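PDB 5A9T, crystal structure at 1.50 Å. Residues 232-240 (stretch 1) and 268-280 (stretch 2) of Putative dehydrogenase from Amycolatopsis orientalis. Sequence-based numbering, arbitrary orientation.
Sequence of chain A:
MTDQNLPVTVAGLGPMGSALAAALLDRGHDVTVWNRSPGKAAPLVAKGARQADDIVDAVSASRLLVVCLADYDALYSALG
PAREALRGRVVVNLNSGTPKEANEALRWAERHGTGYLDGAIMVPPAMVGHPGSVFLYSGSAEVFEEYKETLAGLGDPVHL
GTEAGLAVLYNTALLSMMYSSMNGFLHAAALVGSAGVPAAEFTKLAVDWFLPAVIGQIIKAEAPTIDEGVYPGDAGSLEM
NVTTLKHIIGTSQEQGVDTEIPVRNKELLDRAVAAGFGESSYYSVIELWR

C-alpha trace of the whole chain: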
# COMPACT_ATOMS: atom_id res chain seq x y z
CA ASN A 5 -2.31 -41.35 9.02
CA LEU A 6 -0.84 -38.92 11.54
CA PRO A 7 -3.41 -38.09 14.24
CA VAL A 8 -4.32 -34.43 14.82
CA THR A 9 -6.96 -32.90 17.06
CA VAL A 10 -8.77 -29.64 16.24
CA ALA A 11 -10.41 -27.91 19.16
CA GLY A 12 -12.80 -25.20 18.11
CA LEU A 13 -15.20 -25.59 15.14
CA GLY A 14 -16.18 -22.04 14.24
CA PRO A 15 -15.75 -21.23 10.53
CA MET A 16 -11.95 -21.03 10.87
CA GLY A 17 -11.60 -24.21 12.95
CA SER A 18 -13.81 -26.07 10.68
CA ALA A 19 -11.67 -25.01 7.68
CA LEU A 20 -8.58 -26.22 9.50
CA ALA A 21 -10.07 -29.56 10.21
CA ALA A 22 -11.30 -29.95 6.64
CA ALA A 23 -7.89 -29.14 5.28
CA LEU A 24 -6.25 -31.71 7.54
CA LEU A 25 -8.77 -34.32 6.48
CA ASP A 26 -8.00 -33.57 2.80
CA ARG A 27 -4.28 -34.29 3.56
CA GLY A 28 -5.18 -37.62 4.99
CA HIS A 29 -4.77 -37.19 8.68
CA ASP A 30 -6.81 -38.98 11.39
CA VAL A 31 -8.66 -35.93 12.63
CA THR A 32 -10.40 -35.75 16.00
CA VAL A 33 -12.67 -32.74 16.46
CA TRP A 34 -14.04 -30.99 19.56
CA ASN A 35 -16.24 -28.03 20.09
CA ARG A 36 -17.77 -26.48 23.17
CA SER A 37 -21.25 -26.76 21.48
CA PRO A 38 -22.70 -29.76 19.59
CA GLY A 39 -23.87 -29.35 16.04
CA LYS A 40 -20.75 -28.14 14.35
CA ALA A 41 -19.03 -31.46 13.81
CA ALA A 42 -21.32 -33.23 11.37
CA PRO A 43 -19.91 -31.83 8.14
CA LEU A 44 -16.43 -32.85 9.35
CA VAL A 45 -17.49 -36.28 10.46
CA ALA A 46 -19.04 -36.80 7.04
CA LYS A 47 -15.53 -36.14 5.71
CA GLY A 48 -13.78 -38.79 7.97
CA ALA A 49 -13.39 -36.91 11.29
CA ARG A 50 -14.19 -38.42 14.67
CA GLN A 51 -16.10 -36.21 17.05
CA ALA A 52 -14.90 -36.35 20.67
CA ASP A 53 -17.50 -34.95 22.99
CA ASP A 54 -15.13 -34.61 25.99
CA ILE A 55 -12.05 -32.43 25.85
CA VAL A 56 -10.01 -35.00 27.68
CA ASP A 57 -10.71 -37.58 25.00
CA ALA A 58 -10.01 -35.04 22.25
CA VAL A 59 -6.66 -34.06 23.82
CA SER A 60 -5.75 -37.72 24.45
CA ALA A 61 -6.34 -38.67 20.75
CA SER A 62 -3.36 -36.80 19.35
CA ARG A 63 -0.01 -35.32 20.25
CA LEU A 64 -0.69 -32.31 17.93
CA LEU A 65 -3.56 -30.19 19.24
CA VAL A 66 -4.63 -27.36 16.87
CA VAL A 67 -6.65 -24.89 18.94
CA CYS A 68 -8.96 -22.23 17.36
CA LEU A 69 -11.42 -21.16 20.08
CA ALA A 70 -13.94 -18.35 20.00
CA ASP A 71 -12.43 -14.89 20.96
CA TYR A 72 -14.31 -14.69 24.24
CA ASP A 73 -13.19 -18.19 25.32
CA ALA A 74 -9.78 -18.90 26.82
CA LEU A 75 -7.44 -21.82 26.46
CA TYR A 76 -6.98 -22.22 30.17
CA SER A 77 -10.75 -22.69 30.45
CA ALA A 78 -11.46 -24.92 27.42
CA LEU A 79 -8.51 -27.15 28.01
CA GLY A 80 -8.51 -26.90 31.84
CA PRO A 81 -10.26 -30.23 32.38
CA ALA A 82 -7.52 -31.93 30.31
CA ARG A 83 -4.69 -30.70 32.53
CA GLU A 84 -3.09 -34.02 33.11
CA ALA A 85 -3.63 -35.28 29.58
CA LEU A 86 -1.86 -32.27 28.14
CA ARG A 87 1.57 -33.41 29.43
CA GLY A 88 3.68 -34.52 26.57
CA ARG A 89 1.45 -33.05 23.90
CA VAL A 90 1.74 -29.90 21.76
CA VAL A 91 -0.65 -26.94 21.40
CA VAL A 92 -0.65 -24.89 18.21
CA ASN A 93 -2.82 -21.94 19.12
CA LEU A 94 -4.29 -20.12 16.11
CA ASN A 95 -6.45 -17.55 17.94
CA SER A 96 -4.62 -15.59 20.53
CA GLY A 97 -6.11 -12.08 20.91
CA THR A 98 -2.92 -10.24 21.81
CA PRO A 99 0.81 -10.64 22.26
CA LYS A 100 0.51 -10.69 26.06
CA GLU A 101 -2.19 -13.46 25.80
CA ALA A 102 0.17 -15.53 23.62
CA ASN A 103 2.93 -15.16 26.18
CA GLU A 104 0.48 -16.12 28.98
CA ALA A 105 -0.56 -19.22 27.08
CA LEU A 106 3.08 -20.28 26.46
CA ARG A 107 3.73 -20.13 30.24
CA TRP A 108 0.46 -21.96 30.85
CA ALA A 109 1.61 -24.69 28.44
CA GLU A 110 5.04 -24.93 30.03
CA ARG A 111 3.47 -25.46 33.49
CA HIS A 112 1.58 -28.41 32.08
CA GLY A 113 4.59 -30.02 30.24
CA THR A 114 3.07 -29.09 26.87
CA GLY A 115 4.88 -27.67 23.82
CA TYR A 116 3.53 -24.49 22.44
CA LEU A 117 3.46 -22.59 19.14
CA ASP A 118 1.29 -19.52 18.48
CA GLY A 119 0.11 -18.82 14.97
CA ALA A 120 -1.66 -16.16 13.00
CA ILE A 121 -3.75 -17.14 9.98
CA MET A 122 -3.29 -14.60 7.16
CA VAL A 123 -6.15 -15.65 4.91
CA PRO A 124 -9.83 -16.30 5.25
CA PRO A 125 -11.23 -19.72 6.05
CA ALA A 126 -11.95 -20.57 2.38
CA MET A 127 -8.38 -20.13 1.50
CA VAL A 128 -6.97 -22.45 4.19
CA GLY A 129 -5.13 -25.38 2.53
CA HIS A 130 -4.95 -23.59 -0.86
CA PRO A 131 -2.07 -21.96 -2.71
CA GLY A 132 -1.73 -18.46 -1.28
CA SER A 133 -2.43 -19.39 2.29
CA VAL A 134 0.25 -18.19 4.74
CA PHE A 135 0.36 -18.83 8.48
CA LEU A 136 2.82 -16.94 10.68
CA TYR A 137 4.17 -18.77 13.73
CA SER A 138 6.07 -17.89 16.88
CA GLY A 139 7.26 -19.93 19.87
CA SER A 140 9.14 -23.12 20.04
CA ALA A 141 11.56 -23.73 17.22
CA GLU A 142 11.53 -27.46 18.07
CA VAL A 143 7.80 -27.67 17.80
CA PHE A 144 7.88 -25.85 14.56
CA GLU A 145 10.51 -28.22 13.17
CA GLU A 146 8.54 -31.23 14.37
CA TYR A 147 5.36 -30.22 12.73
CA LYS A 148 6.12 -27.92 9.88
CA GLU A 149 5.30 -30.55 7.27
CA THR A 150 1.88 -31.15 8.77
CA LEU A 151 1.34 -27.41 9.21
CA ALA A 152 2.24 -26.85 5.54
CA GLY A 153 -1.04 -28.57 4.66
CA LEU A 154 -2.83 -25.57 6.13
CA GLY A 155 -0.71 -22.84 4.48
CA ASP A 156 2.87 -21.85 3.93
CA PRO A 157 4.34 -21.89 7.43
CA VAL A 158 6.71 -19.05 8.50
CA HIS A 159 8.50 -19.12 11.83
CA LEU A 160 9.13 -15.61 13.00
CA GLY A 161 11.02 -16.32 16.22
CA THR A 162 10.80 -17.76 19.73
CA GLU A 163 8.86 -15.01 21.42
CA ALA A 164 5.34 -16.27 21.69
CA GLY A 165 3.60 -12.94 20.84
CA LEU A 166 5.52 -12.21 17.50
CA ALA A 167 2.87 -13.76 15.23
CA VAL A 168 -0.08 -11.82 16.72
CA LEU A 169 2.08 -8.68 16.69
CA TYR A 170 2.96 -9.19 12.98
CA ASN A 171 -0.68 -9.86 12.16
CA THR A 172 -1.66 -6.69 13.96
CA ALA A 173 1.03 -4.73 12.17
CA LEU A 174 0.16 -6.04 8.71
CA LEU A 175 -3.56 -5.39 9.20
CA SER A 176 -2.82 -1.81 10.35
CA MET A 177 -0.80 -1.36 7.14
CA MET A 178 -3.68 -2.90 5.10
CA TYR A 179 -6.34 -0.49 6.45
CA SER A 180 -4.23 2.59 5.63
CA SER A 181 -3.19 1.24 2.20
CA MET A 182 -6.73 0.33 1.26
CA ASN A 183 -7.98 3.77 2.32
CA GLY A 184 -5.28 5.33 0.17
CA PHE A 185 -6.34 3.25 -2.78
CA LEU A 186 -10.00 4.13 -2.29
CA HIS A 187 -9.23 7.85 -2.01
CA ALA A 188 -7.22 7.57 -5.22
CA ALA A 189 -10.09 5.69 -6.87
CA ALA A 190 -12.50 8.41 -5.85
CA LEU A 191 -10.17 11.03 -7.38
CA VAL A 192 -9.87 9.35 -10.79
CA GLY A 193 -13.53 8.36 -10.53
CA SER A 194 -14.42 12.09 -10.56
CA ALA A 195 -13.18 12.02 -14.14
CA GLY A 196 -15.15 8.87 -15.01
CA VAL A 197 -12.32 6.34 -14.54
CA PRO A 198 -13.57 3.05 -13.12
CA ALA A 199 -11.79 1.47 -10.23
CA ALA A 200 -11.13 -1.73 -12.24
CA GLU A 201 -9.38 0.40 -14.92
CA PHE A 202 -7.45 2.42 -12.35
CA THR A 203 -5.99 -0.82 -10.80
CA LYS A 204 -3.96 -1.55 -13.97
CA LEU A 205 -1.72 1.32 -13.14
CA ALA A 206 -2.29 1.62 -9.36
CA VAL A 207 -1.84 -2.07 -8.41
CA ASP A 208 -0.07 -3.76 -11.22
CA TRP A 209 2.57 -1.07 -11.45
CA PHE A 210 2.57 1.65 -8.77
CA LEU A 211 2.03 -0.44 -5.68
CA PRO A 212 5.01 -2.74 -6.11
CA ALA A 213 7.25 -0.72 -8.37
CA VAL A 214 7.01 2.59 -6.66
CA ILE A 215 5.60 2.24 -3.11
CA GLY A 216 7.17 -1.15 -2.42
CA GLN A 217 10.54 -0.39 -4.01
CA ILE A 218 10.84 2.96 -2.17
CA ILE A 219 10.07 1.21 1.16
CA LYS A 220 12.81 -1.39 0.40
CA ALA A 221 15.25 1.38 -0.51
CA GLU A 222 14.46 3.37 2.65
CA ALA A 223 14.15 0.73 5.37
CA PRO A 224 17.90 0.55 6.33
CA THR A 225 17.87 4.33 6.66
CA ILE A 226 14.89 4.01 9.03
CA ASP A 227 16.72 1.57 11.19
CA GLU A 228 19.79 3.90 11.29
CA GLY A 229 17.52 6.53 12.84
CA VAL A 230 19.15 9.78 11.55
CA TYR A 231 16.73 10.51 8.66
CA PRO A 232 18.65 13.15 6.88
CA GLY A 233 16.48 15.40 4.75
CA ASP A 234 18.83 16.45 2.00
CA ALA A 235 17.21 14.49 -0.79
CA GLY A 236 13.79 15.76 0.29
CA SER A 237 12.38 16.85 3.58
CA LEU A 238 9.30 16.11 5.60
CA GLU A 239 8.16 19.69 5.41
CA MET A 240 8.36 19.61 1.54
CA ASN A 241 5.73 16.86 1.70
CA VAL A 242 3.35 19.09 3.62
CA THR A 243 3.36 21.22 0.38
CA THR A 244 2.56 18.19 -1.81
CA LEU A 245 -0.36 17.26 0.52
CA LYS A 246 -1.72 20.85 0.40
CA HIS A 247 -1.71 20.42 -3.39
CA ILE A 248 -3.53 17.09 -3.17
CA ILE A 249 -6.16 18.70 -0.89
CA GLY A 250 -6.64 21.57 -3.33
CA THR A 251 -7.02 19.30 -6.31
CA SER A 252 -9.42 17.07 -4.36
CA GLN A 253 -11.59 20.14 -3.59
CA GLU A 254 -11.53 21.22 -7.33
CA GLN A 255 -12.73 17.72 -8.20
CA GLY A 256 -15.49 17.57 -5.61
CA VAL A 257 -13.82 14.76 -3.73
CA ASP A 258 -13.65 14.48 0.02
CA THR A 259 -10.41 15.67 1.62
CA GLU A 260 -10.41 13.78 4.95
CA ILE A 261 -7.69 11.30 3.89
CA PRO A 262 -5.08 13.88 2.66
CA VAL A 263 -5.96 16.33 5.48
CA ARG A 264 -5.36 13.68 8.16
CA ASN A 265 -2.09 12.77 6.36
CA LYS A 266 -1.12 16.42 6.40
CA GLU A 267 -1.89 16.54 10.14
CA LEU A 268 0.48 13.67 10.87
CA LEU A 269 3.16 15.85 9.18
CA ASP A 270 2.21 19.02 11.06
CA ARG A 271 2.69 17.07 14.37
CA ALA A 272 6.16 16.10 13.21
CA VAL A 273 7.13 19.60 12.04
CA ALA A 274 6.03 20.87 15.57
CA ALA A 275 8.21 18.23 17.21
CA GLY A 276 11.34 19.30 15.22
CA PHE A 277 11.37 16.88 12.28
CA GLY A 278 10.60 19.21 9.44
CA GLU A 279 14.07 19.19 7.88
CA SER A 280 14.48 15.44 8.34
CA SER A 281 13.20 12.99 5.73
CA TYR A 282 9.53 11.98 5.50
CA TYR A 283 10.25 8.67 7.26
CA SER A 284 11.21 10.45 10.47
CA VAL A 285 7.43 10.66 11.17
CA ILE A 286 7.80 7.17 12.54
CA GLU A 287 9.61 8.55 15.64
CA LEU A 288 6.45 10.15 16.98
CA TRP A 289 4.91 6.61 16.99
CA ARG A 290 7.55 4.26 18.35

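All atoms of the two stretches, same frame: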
# COMPACT_ATOMS: atom_id res chain seq x y z
N PRO A 232 18.32 11.89 7.50
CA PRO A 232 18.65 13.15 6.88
C PRO A 232 17.67 13.53 5.75
O PRO A 232 17.20 12.71 4.93
CB PRO A 232 20.10 12.89 6.34
CG PRO A 232 20.08 11.42 5.99
CD PRO A 232 19.27 10.81 7.13
N GLY A 233 17.37 14.86 5.72
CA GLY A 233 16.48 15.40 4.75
C GLY A 233 16.98 16.09 3.53
O GLY A 233 16.17 16.60 2.76
N ASP A 234 18.27 15.86 3.23
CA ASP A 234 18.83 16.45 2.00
C ASP A 234 18.25 16.08 0.69
O ASP A 234 18.26 16.93 -0.24
CB ASP A 234 20.29 16.04 1.94
CG ASP A 234 21.03 16.44 3.17
OD1 ASP A 234 21.51 17.59 3.24
OD2 ASP A 234 21.07 15.62 4.11
N ALA A 235 17.81 14.86 0.47
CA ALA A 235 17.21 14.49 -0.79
C ALA A 235 15.77 14.86 -0.86
O ALA A 235 15.10 14.53 -1.83
CB ALA A 235 17.38 12.99 -1.05
N GLY A 236 15.23 15.44 0.21
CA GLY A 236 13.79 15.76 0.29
C GLY A 236 13.29 15.71 1.70
O GLY A 236 13.50 14.71 2.38
N SER A 237 12.68 16.78 2.23
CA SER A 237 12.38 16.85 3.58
C SER A 237 10.89 16.60 3.86
O SER A 237 10.04 16.68 2.99
CB SER A 237 12.66 18.26 4.15
OG SER A 237 11.76 19.23 3.60
N LEU A 238 10.62 16.31 5.12
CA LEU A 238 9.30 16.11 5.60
C LEU A 238 8.46 17.34 5.33
O LEU A 238 7.33 17.24 4.85
CB LEU A 238 9.34 15.72 7.06
CG LEU A 238 8.00 15.36 7.73
CD1 LEU A 238 8.21 14.33 8.81
CD2 LEU A 238 7.28 16.58 8.27
N GLU A 239 8.98 18.52 5.70
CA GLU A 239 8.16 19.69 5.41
C GLU A 239 7.86 19.90 3.94
O GLU A 239 6.77 20.46 3.56
CB GLU A 239 8.80 20.90 6.13
CG GLU A 239 10.07 21.40 5.47
CD GLU A 239 10.95 22.32 6.38
OE1 GLU A 239 10.52 22.70 7.49
OE2 GLU A 239 12.10 22.59 5.97
N MET A 240 8.67 19.52 2.94
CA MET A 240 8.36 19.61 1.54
C MET A 240 7.11 18.81 1.17
O MET A 240 6.36 19.15 0.31
CB MET A 240 9.52 19.24 0.65
CG MET A 240 10.64 20.28 0.72
SD MET A 240 12.19 19.62 0.08
CE MET A 240 11.70 19.19 -1.56
N LEU A 268 -0.60 14.46 10.34
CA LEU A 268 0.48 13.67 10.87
C LEU A 268 1.79 14.42 10.66
O LEU A 268 2.63 14.39 11.61
CB LEU A 268 0.73 12.25 10.34
CG LEU A 268 -0.44 11.26 10.55
CD1 LEU A 268 -0.44 10.05 9.60
CD2 LEU A 268 -0.45 10.80 12.03
N LEU A 269 1.94 15.09 9.50
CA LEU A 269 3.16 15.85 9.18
C LEU A 269 3.28 17.11 10.00
O LEU A 269 4.36 17.50 10.41
CB LEU A 269 3.32 16.10 7.70
CG LEU A 269 3.32 14.83 6.80
CD1 LEU A 269 3.71 15.23 5.43
CD2 LEU A 269 4.20 13.77 7.34
N ASP A 270 2.20 17.81 10.16
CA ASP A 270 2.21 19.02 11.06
C ASP A 270 2.65 18.67 12.48
O ASP A 270 3.51 19.41 13.08
CB ASP A 270 0.76 19.51 11.11
CG ASP A 270 0.26 20.16 9.76
OD1 ASP A 270 1.08 20.63 8.88
OD2 ASP A 270 -1.03 20.21 9.60
N ARG A 271 2.24 17.55 13.03
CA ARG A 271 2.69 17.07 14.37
C ARG A 271 4.23 16.91 14.40
O ARG A 271 4.95 17.29 15.33
CB ARG A 271 1.99 15.74 14.72
CG ARG A 271 2.04 15.16 16.14
CD ARG A 271 1.15 13.90 16.18
NE ARG A 271 1.65 13.00 17.22
CZ ARG A 271 1.42 11.68 17.31
NH1 ARG A 271 0.65 10.95 16.41
NH2 ARG A 271 1.98 11.06 18.33
N ALA A 272 4.75 16.31 13.35
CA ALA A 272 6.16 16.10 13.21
C ALA A 272 6.93 17.37 13.02
O ALA A 272 8.03 17.48 13.65
CB ALA A 272 6.39 15.16 12.00
N VAL A 273 6.43 18.34 12.25
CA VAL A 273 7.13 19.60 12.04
C VAL A 273 7.13 20.35 13.43
O VAL A 273 8.20 20.85 13.86
CB VAL A 273 6.48 20.47 10.96
CG1 VAL A 273 7.05 21.90 10.99
CG2 VAL A 273 6.73 19.92 9.56
N ALA A 274 6.01 20.25 14.17
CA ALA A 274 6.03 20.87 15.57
C ALA A 274 7.02 20.23 16.53
O ALA A 274 7.53 20.91 17.43
CB ALA A 274 4.65 20.81 16.22
N ALA A 275 7.23 18.93 16.45
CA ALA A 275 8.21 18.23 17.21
C ALA A 275 9.64 18.39 16.74
O ALA A 275 10.46 17.72 17.31
CB ALA A 275 7.84 16.74 17.31
N GLY A 276 9.96 19.13 15.68
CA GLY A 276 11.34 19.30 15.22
C GLY A 276 11.85 18.53 14.01
O GLY A 276 13.00 18.66 13.64
N PHE A 277 10.96 17.76 13.34
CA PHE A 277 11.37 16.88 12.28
C PHE A 277 11.20 17.42 10.91
O PHE A 277 11.44 16.76 9.91
CB PHE A 277 10.54 15.56 12.41
CG PHE A 277 10.86 14.76 13.61
CD1 PHE A 277 12.03 13.93 13.65
CD2 PHE A 277 10.03 14.79 14.72
CE1 PHE A 277 12.35 13.19 14.80
CE2 PHE A 277 10.34 14.04 15.84
CZ PHE A 277 11.47 13.22 15.86
N GLY A 278 10.83 18.71 10.76
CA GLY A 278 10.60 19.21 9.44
C GLY A 278 11.70 19.11 8.41
O GLY A 278 11.43 19.00 7.22
N GLU A 279 12.97 19.27 8.85
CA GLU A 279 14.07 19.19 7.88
C GLU A 279 14.69 17.81 7.75
O GLU A 279 15.65 17.63 6.94
CB GLU A 279 15.22 20.15 8.37
CG GLU A 279 14.67 21.56 8.56
CD GLU A 279 15.74 22.58 8.98
OE1 GLU A 279 16.89 22.42 8.57
OE2 GLU A 279 15.43 23.54 9.72
N SER A 280 14.14 16.86 8.52
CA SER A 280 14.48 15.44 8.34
C SER A 280 13.72 14.86 7.17
O SER A 280 12.87 15.51 6.58
CB SER A 280 14.15 14.69 9.61
OG SER A 280 14.91 15.18 10.68
O HOH W 1 18.51 16.50 7.75

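Stretch 1 opens with a type I beta turn from Gly-233 to Gly-236, closed by a hydrogen bond from Gly-236 N to Gly-233 O (3.0 Å), and then enters a helix that continues later in the chain. Ser-237 occupies the N-cap position: its OG accepts from Met-240 N at 3.2 Å. Gly-236, with phi/psi of 149/125, adopts a backbone conformation in which a CB would be jammed against the carbonyl oxygen of the residue before. Stretch 2 begins within a helix that ends in a Schellman motif. Gly-276, at a positive phi of 102°, bonds through its N to Val-273 O (3.1 Å), while Phe-277 N reaches Ala-272 O (3.0 Å). A second type I turn follows from Phe-277 to Ser-280, with Ser-280 N bonded to Phe-277 O at 3.0 Å.

The start of the first helix docks on this second turn through two backbone hydrogen bonds. Leu-238 N donates to Ser-280 O (2.8 Å, 159°) and Glu-239 N to Gly-278 O (2.9 Å, 169°). Amides in the first turn of a helix have no carbonyl partners one turn earlier; those of Leu-238 and Glu-239 find theirs in the carbonyls of the other stretch, whereas Met-240 N is met by the Ser-237 cap. Ser-280 O also receives a CA-H...O contact from Ser-237 CA (3.3 Å). A similar contact joins Gly-233 CA to Glu-279 O at 3.2 Å. The backbones are so close here that an ideal CB on Gly-233 would lie 1.9 Å from Glu-279 O. Gly-233 N does not bond directly to that oxygen; instead a water accepts from Gly-233 N (2.8 Å) and donates to Glu-279 O (3.2 Å).

Leu-238 is the most heavily covered residue, with 128 Å² of the whole residue buried by the other stretch. Its CA-to-CB bond points toward stretch 2, and its CD2 packs against Val-273 CG2 (3.6 Å) and Leu-269 CB (4.0 Å), while its CD1 meets Ala-272 CB (3.8 Å). Its CB also lies 3.7 Å from Phe-277 O, so the leucine touches both the helix and the turn that follows it. The Phe-277 side chain contributes little, since its end leads away from stretch 1.

Glu-239, which is exposed, touches the apolar cluster through its CB, 4.1 Å from Val-273 CG2, and then extends past Gly-278, where an ideal CB would come within 2.9 Å of Glu-239 OE1. Farther out, Glu-239 OE2 approaches Glu-279 CG at 3.8 Å, a contact with the aliphatic part of that side chain.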